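Local coordinates for entry-fusion complex associated protein OPG083 (Vaccinia virus, PDB 6CJ6) that takes part in poxvirus entry as a component of the entry-fusion complex, which merges viral and cellular membranes and opens a pore for the virion core, at residues A[15-20]-A[67-72]; A[58-63]-A[98-103]; A[139-142]-A[147-150]. All blocks are in the same frame, centred on the assembly; numbering follows the deposited sequence.

Contact 1 of 3, residues A[15-20]-A[67-72]; sequences IDSYLQ and VESFIE. With PDO (1,3-propandiol), chain X.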
loop_
_atom_site.group_PDB
_atom_site.type_symbol
_atom_site.label_atom_id
_atom_site.label_comp_id
_atom_site.label_asym_id
_atom_site.label_seq_id
_atom_site.Cartn_x
_atom_site.Cartn_y
_atom_site.Cartn_z
ATOM N N ILE A 15 1.403 6.134 -2.212
ATOM C CA ILE A 15 2.587 5.763 -1.448
ATOM C C ILE A 15 3.438 6.988 -1.135
ATOM O O ILE A 15 4.018 7.092 -0.049
ATOM C CB ILE A 15 3.375 4.633 -2.139
ATOM C CG1 ILE A 15 4.391 4.030 -1.166
ATOM C CG2 ILE A 15 4.064 5.128 -3.402
ATOM C CD1 ILE A 15 3.760 3.454 0.087
ATOM N N ASP A 16 3.510 7.944 -2.065
ATOM C CA ASP A 16 4.251 9.172 -1.797
ATOM C C ASP A 16 3.646 9.923 -0.620
ATOM O O ASP A 16 4.373 10.448 0.231
ATOM C CB ASP A 16 4.279 10.050 -3.047
ATOM C CG ASP A 16 5.148 9.470 -4.145
ATOM O OD1 ASP A 16 5.881 8.500 -3.865
ATOM O OD2 ASP A 16 5.097 9.981 -5.284
ATOM N N SER A 17 2.313 9.975 -0.554
ATOM C CA SER A 17 1.640 10.548 0.607
ATOM C C SER A 17 1.909 9.724 1.857
ATOM O O SER A 17 2.196 10.274 2.927
ATOM C CB SER A 17 0.136 10.616 0.343
ATOM O OG SER A 17 -0.579 10.867 1.542
ATOM N N TYR A 18 1.818 8.400 1.738
ATOM C CA TYR A 18 1.967 7.535 2.903
ATOM C C TYR A 18 3.394 7.565 3.438
ATOM O O TYR A 18 3.604 7.514 4.655
ATOM C CB TYR A 18 1.537 6.112 2.541
ATOM C CG TYR A 18 1.596 5.129 3.684
ATOM C CD1 TYR A 18 1.029 5.430 4.917
ATOM C CD2 TYR A 18 2.199 3.890 3.525
ATOM C CE1 TYR A 18 1.076 4.529 5.961
ATOM C CE2 TYR A 18 2.250 2.983 4.565
ATOM C CZ TYR A 18 1.688 3.308 5.778
ATOM O OH TYR A 18 1.740 2.407 6.814
ATOM N N LEU A 19 4.388 7.659 2.548
ATOM C CA LEU A 19 5.778 7.675 2.996
ATOM C C LEU A 19 6.098 8.936 3.793
ATOM O O LEU A 19 6.840 8.875 4.780
ATOM C CB LEU A 19 6.730 7.511 1.810
ATOM C CG LEU A 19 6.742 6.127 1.157
ATOM C CD1 LEU A 19 7.614 6.117 -0.091
ATOM C CD2 LEU A 19 7.198 5.067 2.146
ATOM N N GLN A 20 5.555 10.085 3.378
ATOM C CA GLN A 20 5.743 11.316 4.144
ATOM C C GLN A 20 5.267 11.145 5.581
ATOM O O GLN A 20 5.958 11.529 6.531
ATOM C CB GLN A 20 4.982 12.467 3.486
ATOM C CG GLN A 20 5.685 13.136 2.323
ATOM C CD GLN A 20 4.987 14.418 1.904
ATOM O OE1 GLN A 20 4.159 14.951 2.640
ATOM N NE2 GLN A 20 5.312 14.914 0.716
ATOM N N VAL A 67 -5.043 5.003 5.804
ATOM C CA VAL A 67 -6.385 5.396 5.386
ATOM C C VAL A 67 -6.441 6.878 5.030
ATOM O O VAL A 67 -7.115 7.268 4.069
ATOM C CB VAL A 67 -7.423 4.993 6.450
ATOM C CG1 VAL A 67 -8.738 5.718 6.224
ATOM C CG2 VAL A 67 -7.644 3.492 6.411
ATOM N N GLU A 68 -5.737 7.726 5.790
ATOM C CA GLU A 68 -5.657 9.142 5.441
ATOM C C GLU A 68 -5.184 9.315 4.005
ATOM O O GLU A 68 -5.783 10.063 3.224
ATOM C CB GLU A 68 -4.704 9.879 6.384
ATOM C CG GLU A 68 -5.104 9.911 7.848
ATOM C CD GLU A 68 -4.201 10.821 8.670
ATOM O OE1 GLU A 68 -3.958 11.968 8.238
ATOM O OE2 GLU A 68 -3.727 10.388 9.742
ATOM N N SER A 69 -4.105 8.614 3.641
ATOM C CA SER A 69 -3.559 8.739 2.295
ATOM C C SER A 69 -4.545 8.234 1.250
ATOM O O SER A 69 -4.687 8.835 0.179
ATOM C CB SER A 69 -2.231 7.981 2.199
ATOM O OG SER A 69 -1.309 8.419 3.185
ATOM N N PHE A 70 -5.239 7.131 1.543
ATOM C CA PHE A 70 -6.207 6.588 0.595
ATOM C C PHE A 70 -7.317 7.587 0.311
ATOM O O PHE A 70 -7.649 7.852 -0.850
ATOM C CB PHE A 70 -6.787 5.277 1.129
ATOM C CG PHE A 70 -7.858 4.687 0.252
ATOM C CD1 PHE A 70 -7.524 3.970 -0.886
ATOM C CD2 PHE A 70 -9.199 4.846 0.569
ATOM C CE1 PHE A 70 -8.508 3.426 -1.694
ATOM C CE2 PHE A 70 -10.188 4.303 -0.235
ATOM C CZ PHE A 70 -9.844 3.593 -1.367
ATOM N N ILE A 71 -7.914 8.147 1.365
ATOM C CA ILE A 71 -8.956 9.152 1.183
ATOM C C ILE A 71 -8.402 10.365 0.449
ATOM O O ILE A 71 -9.026 10.887 -0.484
ATOM C CB ILE A 71 -9.572 9.529 2.542
ATOM C CG1 ILE A 71 -10.360 8.349 3.113
ATOM C CG2 ILE A 71 -10.445 10.768 2.406
ATOM C CD1 ILE A 71 -10.597 8.443 4.601
ATOM N N GLU A 72 -7.213 10.822 0.851
ATOM C CA GLU A 72 -6.608 11.986 0.215
ATOM C C GLU A 72 -6.395 11.764 -1.277
ATOM O O GLU A 72 -6.638 12.665 -2.087
ATOM C CB GLU A 72 -5.277 12.303 0.890
ATOM C CG GLU A 72 -4.485 13.367 0.173
ATOM C CD GLU A 72 -3.008 13.289 0.473
ATOM O OE1 GLU A 72 -2.643 12.723 1.526
ATOM O OE2 GLU A 72 -2.213 13.786 -0.355
HETATM C C1 PDO X . 0.827 14.338 -0.076
HETATM O O1 PDO X . 1.383 13.282 -0.869
HETATM C C2 PDO X . 0.235 13.757 1.202
HETATM C C3 PDO X . 1.270 13.727 2.319
HETATM O O3 PDO X . 0.733 13.031 3.449
#

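Contact 2 of 3, residues A[58-63]-A[98-103]; sequences NSRLSF and SAVSKL. With MOH (methanol), chain B; EOH (ethanol), chain C; PGO (S-1,2-propanediol), chain D.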
loop_
_atom_site.group_PDB
_atom_site.type_symbol
_atom_site.label_atom_id
_atom_site.label_comp_id
_atom_site.label_asym_id
_atom_site.label_seq_id
_atom_site.Cartn_x
_atom_site.Cartn_y
_atom_site.Cartn_z
ATOM N N ASN A 58 2.974 -0.081 16.124
ATOM C CA ASN A 58 1.686 -0.753 16.066
ATOM C C ASN A 58 1.032 -0.581 14.702
ATOM O O ASN A 58 1.288 0.385 13.981
ATOM C CB ASN A 58 0.751 -0.259 17.173
ATOM C CG ASN A 58 0.741 1.247 17.299
ATOM O OD1 ASN A 58 0.896 1.965 16.313
ATOM N ND2 ASN A 58 0.569 1.737 18.521
ATOM N N SER A 59 0.163 -1.537 14.369
ATOM C CA SER A 59 -0.491 -1.533 13.068
ATOM C C SER A 59 -1.607 -0.499 12.993
ATOM O O SER A 59 -1.927 -0.016 11.899
ATOM C CB SER A 59 -1.028 -2.929 12.756
ATOM O OG SER A 59 -1.837 -3.407 13.816
ATOM N N ARG A 60 -2.214 -0.153 14.135
ATOM C CA ARG A 60 -3.284 0.841 14.133
ATOM C C ARG A 60 -2.791 2.182 13.606
ATOM O O ARG A 60 -3.505 2.865 12.862
ATOM C CB ARG A 60 -3.868 1.005 15.537
ATOM C CG ARG A 60 -4.885 -0.054 15.942
ATOM C CD ARG A 60 -6.236 0.145 15.257
ATOM N NE ARG A 60 -6.704 1.525 15.320
ATOM C CZ ARG A 60 -7.060 2.246 14.262
ATOM N NH1 ARG A 60 -7.019 1.714 13.050
ATOM N NH2 ARG A 60 -7.474 3.497 14.416
ATOM N N LEU A 61 -1.575 2.582 13.989
ATOM C CA LEU A 61 -1.007 3.818 13.457
ATOM C C LEU A 61 -0.733 3.695 11.966
ATOM O O LEU A 61 -0.927 4.654 11.211
ATOM C CB LEU A 61 0.274 4.172 14.211
ATOM C CG LEU A 61 1.142 5.301 13.654
ATOM C CD1 LEU A 61 0.358 6.605 13.576
ATOM C CD2 LEU A 61 2.399 5.469 14.499
ATOM N N SER A 62 -0.275 2.521 11.528
ATOM C CA SER A 62 -0.052 2.291 10.106
ATOM C C SER A 62 -1.350 2.463 9.329
ATOM O O SER A 62 -1.433 3.275 8.403
ATOM C CB SER A 62 0.527 0.890 9.893
ATOM O OG SER A 62 1.758 0.730 10.573
ATOM N N PHE A 63 -2.389 1.723 9.724
ATOM C CA PHE A 63 -3.669 1.797 9.028
ATOM C C PHE A 63 -4.277 3.195 9.078
ATOM O O PHE A 63 -4.986 3.591 8.150
ATOM C CB PHE A 63 -4.637 0.762 9.598
ATOM C CG PHE A 63 -4.529 -0.587 8.949
ATOM C CD1 PHE A 63 -5.101 -0.816 7.707
ATOM C CD2 PHE A 63 -3.866 -1.626 9.580
ATOM C CE1 PHE A 63 -5.010 -2.056 7.107
ATOM C CE2 PHE A 63 -3.769 -2.868 8.982
ATOM C CZ PHE A 63 -4.343 -3.081 7.740
ATOM N N SER A 98 -9.361 7.443 11.449
ATOM C CA SER A 98 -8.902 6.628 12.565
ATOM C C SER A 98 -9.817 5.445 12.858
ATOM O O SER A 98 -9.432 4.563 13.634
ATOM C CB SER A 98 -8.754 7.487 13.826
ATOM O OG SER A 98 -10.000 8.040 14.210
ATOM N N ALA A 99 -11.007 5.400 12.264
ATOM C CA ALA A 99 -11.926 4.297 12.509
ATOM C C ALA A 99 -11.387 3.020 11.880
ATOM O O ALA A 99 -10.948 3.025 10.727
ATOM C CB ALA A 99 -13.293 4.619 11.910
ATOM N N VAL A 100 -11.432 1.923 12.636
ATOM C CA VAL A 100 -10.987 0.624 12.143
ATOM C C VAL A 100 -11.842 0.203 10.954
ATOM O O VAL A 100 -13.003 -0.189 11.115
ATOM C CB VAL A 100 -11.007 -0.435 13.261
ATOM C CG1 VAL A 100 -10.380 -1.738 12.772
ATOM C CG2 VAL A 100 -10.280 0.088 14.491
ATOM N N SER A 101 -11.275 0.288 9.753
ATOM C CA SER A 101 -12.009 -0.062 8.549
ATOM C C SER A 101 -12.237 -1.571 8.481
ATOM O O SER A 101 -11.658 -2.357 9.235
ATOM C CB SER A 101 -11.240 0.397 7.310
ATOM O OG SER A 101 -9.957 -0.207 7.259
ATOM N N LYS A 102 -13.114 -1.973 7.559
ATOM C CA LYS A 102 -13.263 -3.391 7.255
ATOM C C LYS A 102 -11.970 -3.975 6.699
ATOM O O LYS A 102 -11.647 -5.138 6.969
ATOM C CB LYS A 102 -14.418 -3.584 6.273
ATOM C CG LYS A 102 -14.439 -4.918 5.550
ATOM C CD LYS A 102 -15.665 -5.006 4.657
ATOM C CE LYS A 102 -15.478 -6.007 3.536
ATOM N NZ LYS A 102 -16.615 -5.929 2.579
ATOM N N LEU A 103 -11.219 -3.183 5.931
ATOM C CA LEU A 103 -9.919 -3.635 5.443
ATOM C C LEU A 103 -9.033 -4.091 6.594
ATOM O O LEU A 103 -8.501 -5.206 6.581
ATOM C CB LEU A 103 -9.239 -2.509 4.660
ATOM C CG LEU A 103 -7.754 -2.732 4.339
ATOM C CD1 LEU A 103 -7.575 -3.901 3.385
ATOM C CD2 LEU A 103 -7.115 -1.473 3.776
HETATM C C MOH B . -8.131 2.414 9.695
HETATM O O MOH B . -8.504 1.070 9.475
HETATM C C1 EOH C . -13.828 2.141 15.800
HETATM C C2 EOH C . -13.893 0.900 16.662
HETATM O O EOH C . -13.318 1.797 14.507
HETATM C C1 PGO D . -16.004 0.253 5.704
HETATM C C2 PGO D . -16.368 -0.321 4.354
HETATM C C3 PGO D . -17.486 0.551 3.959
HETATM O O1 PGO D . -15.455 -0.378 6.846
HETATM O O2 PGO D . -16.811 -1.691 4.292
#

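Contact 3 of 3, residues A[139-142]-A[147-150]; sequences IVNT and ANCG. Unlike the reference sequence in segment 147-150: Ala147 (reference Arg). With MOH (methanol), chain E.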
loop_
_atom_site.group_PDB
_atom_site.type_symbol
_atom_site.label_atom_id
_atom_site.label_comp_id
_atom_site.label_asym_id
_atom_site.label_seq_id
_atom_site.Cartn_x
_atom_site.Cartn_y
_atom_site.Cartn_z
ATOM N N ILE A 139 7.168 -0.511 -2.283
ATOM C CA ILE A 139 6.571 -1.373 -1.270
ATOM C C ILE A 139 7.337 -1.159 0.028
ATOM O O ILE A 139 8.556 -1.373 0.081
ATOM C CB ILE A 139 6.587 -2.851 -1.699
ATOM C CG1 ILE A 139 5.381 -3.172 -2.587
ATOM C CG2 ILE A 139 6.578 -3.768 -0.491
ATOM C CD1 ILE A 139 5.476 -2.643 -3.993
ATOM N N VAL A 140 6.633 -0.729 1.072
ATOM C CA VAL A 140 7.248 -0.419 2.357
ATOM C C VAL A 140 6.776 -1.429 3.394
ATOM O O VAL A 140 5.570 -1.651 3.556
ATOM C CB VAL A 140 6.968 1.031 2.795
ATOM C CG1 VAL A 140 5.483 1.343 2.738
ATOM C CG2 VAL A 140 7.518 1.280 4.192
ATOM N N ASN A 141 7.730 -2.050 4.082
ATOM C CA ASN A 141 7.435 -2.962 5.178
ATOM C C ASN A 141 7.348 -2.159 6.469
ATOM O O ASN A 141 8.296 -1.451 6.825
ATOM C CB ASN A 141 8.544 -4.004 5.313
ATOM C CG ASN A 141 8.361 -4.890 6.531
ATOM O OD1 ASN A 141 7.236 -5.251 6.882
ATOM N ND2 ASN A 141 9.463 -5.231 7.193
ATOM N N THR A 142 6.222 -2.269 7.172
ATOM C CA THR A 142 6.091 -1.650 8.486
ATOM C C THR A 142 6.189 -2.657 9.625
ATOM O O THR A 142 5.744 -2.365 10.740
ATOM C CB THR A 142 4.812 -0.820 8.598
ATOM O OG1 THR A 142 3.679 -1.624 8.243
ATOM C CG2 THR A 142 4.903 0.417 7.710
ATOM N N ALA A 147 -0.575 -4.889 8.779
ATOM C CA ALA A 147 -0.388 -3.649 8.028
ATOM C C ALA A 147 0.135 -3.924 6.623
ATOM O O ALA A 147 -0.299 -3.281 5.661
ATOM C CB ALA A 147 0.544 -2.700 8.781
ATOM N N ASN A 148 1.070 -4.869 6.484
ATOM C CA ASN A 148 1.526 -5.259 5.152
ATOM C C ASN A 148 0.373 -5.804 4.317
ATOM O O ASN A 148 0.326 -5.597 3.098
ATOM C CB ASN A 148 2.639 -6.302 5.253
ATOM C CG ASN A 148 3.955 -5.719 5.732
ATOM O OD1 ASN A 148 4.160 -4.506 5.713
ATOM N ND2 ASN A 148 4.866 -6.592 6.146
ATOM N N CYS A 149 -0.560 -6.515 4.956
ATOM C CA CYS A 149 -1.762 -6.957 4.257
ATOM C C CYS A 149 -2.572 -5.772 3.753
ATOM O O CYS A 149 -3.144 -5.821 2.656
ATOM C CB CYS A 149 -2.619 -7.814 5.186
ATOM S SG CYS A 149 -4.346 -7.973 4.672
ATOM N N GLY A 150 -2.642 -4.702 4.544
ATOM C CA GLY A 150 -3.373 -3.526 4.108
ATOM C C GLY A 150 -2.738 -2.867 2.901
ATOM O O GLY A 150 -3.429 -2.489 1.952
HETATM C C MOH E . 2.248 -0.553 5.833
HETATM O O MOH E . 2.739 -1.771 5.311
#

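Contact 1 of 3, residues A[15-20]-A[67-72]
Ser17 and Ser69 face each other where helix 10-24 passes helix 59-74, the short segments running closer to antiparallel than parallel at 145° with their axes 8.8 Å apart. The backbones come nearest at Tyr18 and Ser69, whose CA atoms are 5.7 Å apart, and the small serine side chains on both helices are consistent with so close an approach. Ser69 OG fills the tight part of the contact: it lies 3.4 Å from Tyr18 CA and 3.0 Å from Ser17 OG, and its hydrogen bond goes to Leu65 O, one turn back in its own helix. The Tyr18 ring presents its edge to Ser69 OG; with CG anti to the backbone N (chi1 -178°) it leans along the cleft toward Ser62, Leu65 and Met66.

One turn further along helix 59-74 the contact loosens and turns polar. There the extended Glu72 chain reaches across to Ser17, whose OG donates to Glu72 OE1 at 2.8 Å, meeting it from above the carboxylate plane, 38° out of it. A 1,3-propanediol lies on this side, against Ser17 and Glu72; its O3 is hydrogen-bonded to Ser17 O and Ser17 OG, both at 3.2 Å, while Lys21 supplies the diol with a further bond and Glu72 with a long, weak ion pair. The whole is a serine-lined, near-antiparallel helix-helix crossing, buried along one flank and partly exposed on the side of Glu72.

Contact 2 of 3, residues A[58-63]-A[98-103]
The first turn of helix 59-74 and the loop leading into helix 102-113 lie side by side without pairing their backbones, the closest CA atoms, those of Arg60 with Val100 and of Phe63 with Ser98, being 8.0 Å apart. Side chains bridge the gap. Arg60 folds back on itself, bent at both chi2 (-75°) and chi3 (-47°), which lays its guanidinium against the loop. Val100 CG2 covers one face of that group, offset toward its rim and 3.9 Å from Arg60 CZ, and the two side chains cross at about a right angle. The charge has its partner in Glu104, on the first turn of the second helix, through a salt bridge from NH1.

Deeper in, Phe63 turns the edge of its ring to Leu103: Phe63 CE1 is 4.0 Å from Leu103 CG, and Leu103 CD2 lies in the ring plane. This apolar pair is buried, whereas Arg60 is partly exposed. A methanol, probably from the crystallisation liquor, sits between the two segments; its oxygen receives a nearly straight bond (176°) from Ser101 N at 2.9 Å and another from Ser101 OG, and it is tied to Glu104 as well.

Both helix starts are capped. Asn58 OD1 accepts a weak bond of 3.4 Å from Leu61 N, and Ser101 OG takes the N-H of Glu104. The arrangement is that of the first turn of one N-capped helix packed against the loop that leads into another, held by the Arg60-Glu104 salt bridge and the Phe63-Leu103 contact.

Contact 3 of 3, residues A[139-142]-A[147-150]
Two side-chain amides make the main bond here: Asn148 ND2 donates to Asn141 OD1 at 2.8 Å with an N-H...O angle of 165°. The acceptor lies almost exactly in the amide plane of Asn148, but the donor is tilted 28° from the carbonyl plane of Asn141, and the two amide planes are turned 52° against each other. Asn141 reaches this position although its CB points away from the helix; CG stands anti to the backbone N, and the amide end swings back. Both asparagines are buried and have further partners. Asn141 OD1 also accepts from Gly143 N, its ND2 bonds Asn53 OD1 and Ile35 O, and Asn148 ND2 is shared with Gln120, so the amides are held in orientation from several sides.

The other end of the Asn148 amide faces the backbone just past the strand end, where OD1 receives a weak but fairly straight bond from Thr142 N at 3.4 Å. A methanol, probably from the crystallisation liquor, lies between strand end and helix, its oxygen 3.1 Å from Asn148 OD1 and its carbon 3.0 Å from Thr142 OG1. Packing takes over beside it: the methyl of Ala147, a position that is arginine in the reference sequence, comes within 3.4 Å of Thr142 OG1.

The sharp turn between the segments carries the chain from strand 133-141 into helix 145-158, with Ser144 OG accepting from Ala147 N. Helix 10-24 packs on Val140 of the strand and on Thr142 just after it, strand 47-53 pairs with the strand's backbone, and on the helix the Cys149-Cys107 disulfide ties it to helix 102-113.

The three contacts lie 12 to 13 Å apart, centre to centre, and touch one another directly. Contacts 1 and 2 share helix 59-74, and Tyr18 OH lies 3.6 Å from Ser62 CB. Contact 3 meets both: Ile15 CD1 packs at 3.8 Å on Val140 CG1, while Phe63 CE2 approaches Ala147 CA at 3.6 Å and Phe63 CE1 approaches Gly150 CA at 3.7 Å. Thr142 CG2 is 3.8 Å from Tyr18 OH, and Thr142 OG1 is 3.8 Å from Ser62 OG; Tyr18, Ser62 and Thr142 thus bring residues of all three contacts together. Gln120, which lines a 2-(2-methoxyethoxy)ethanol pocket with Tyr110, Asn114 and Lys121, bonds Asn148 of contact 3.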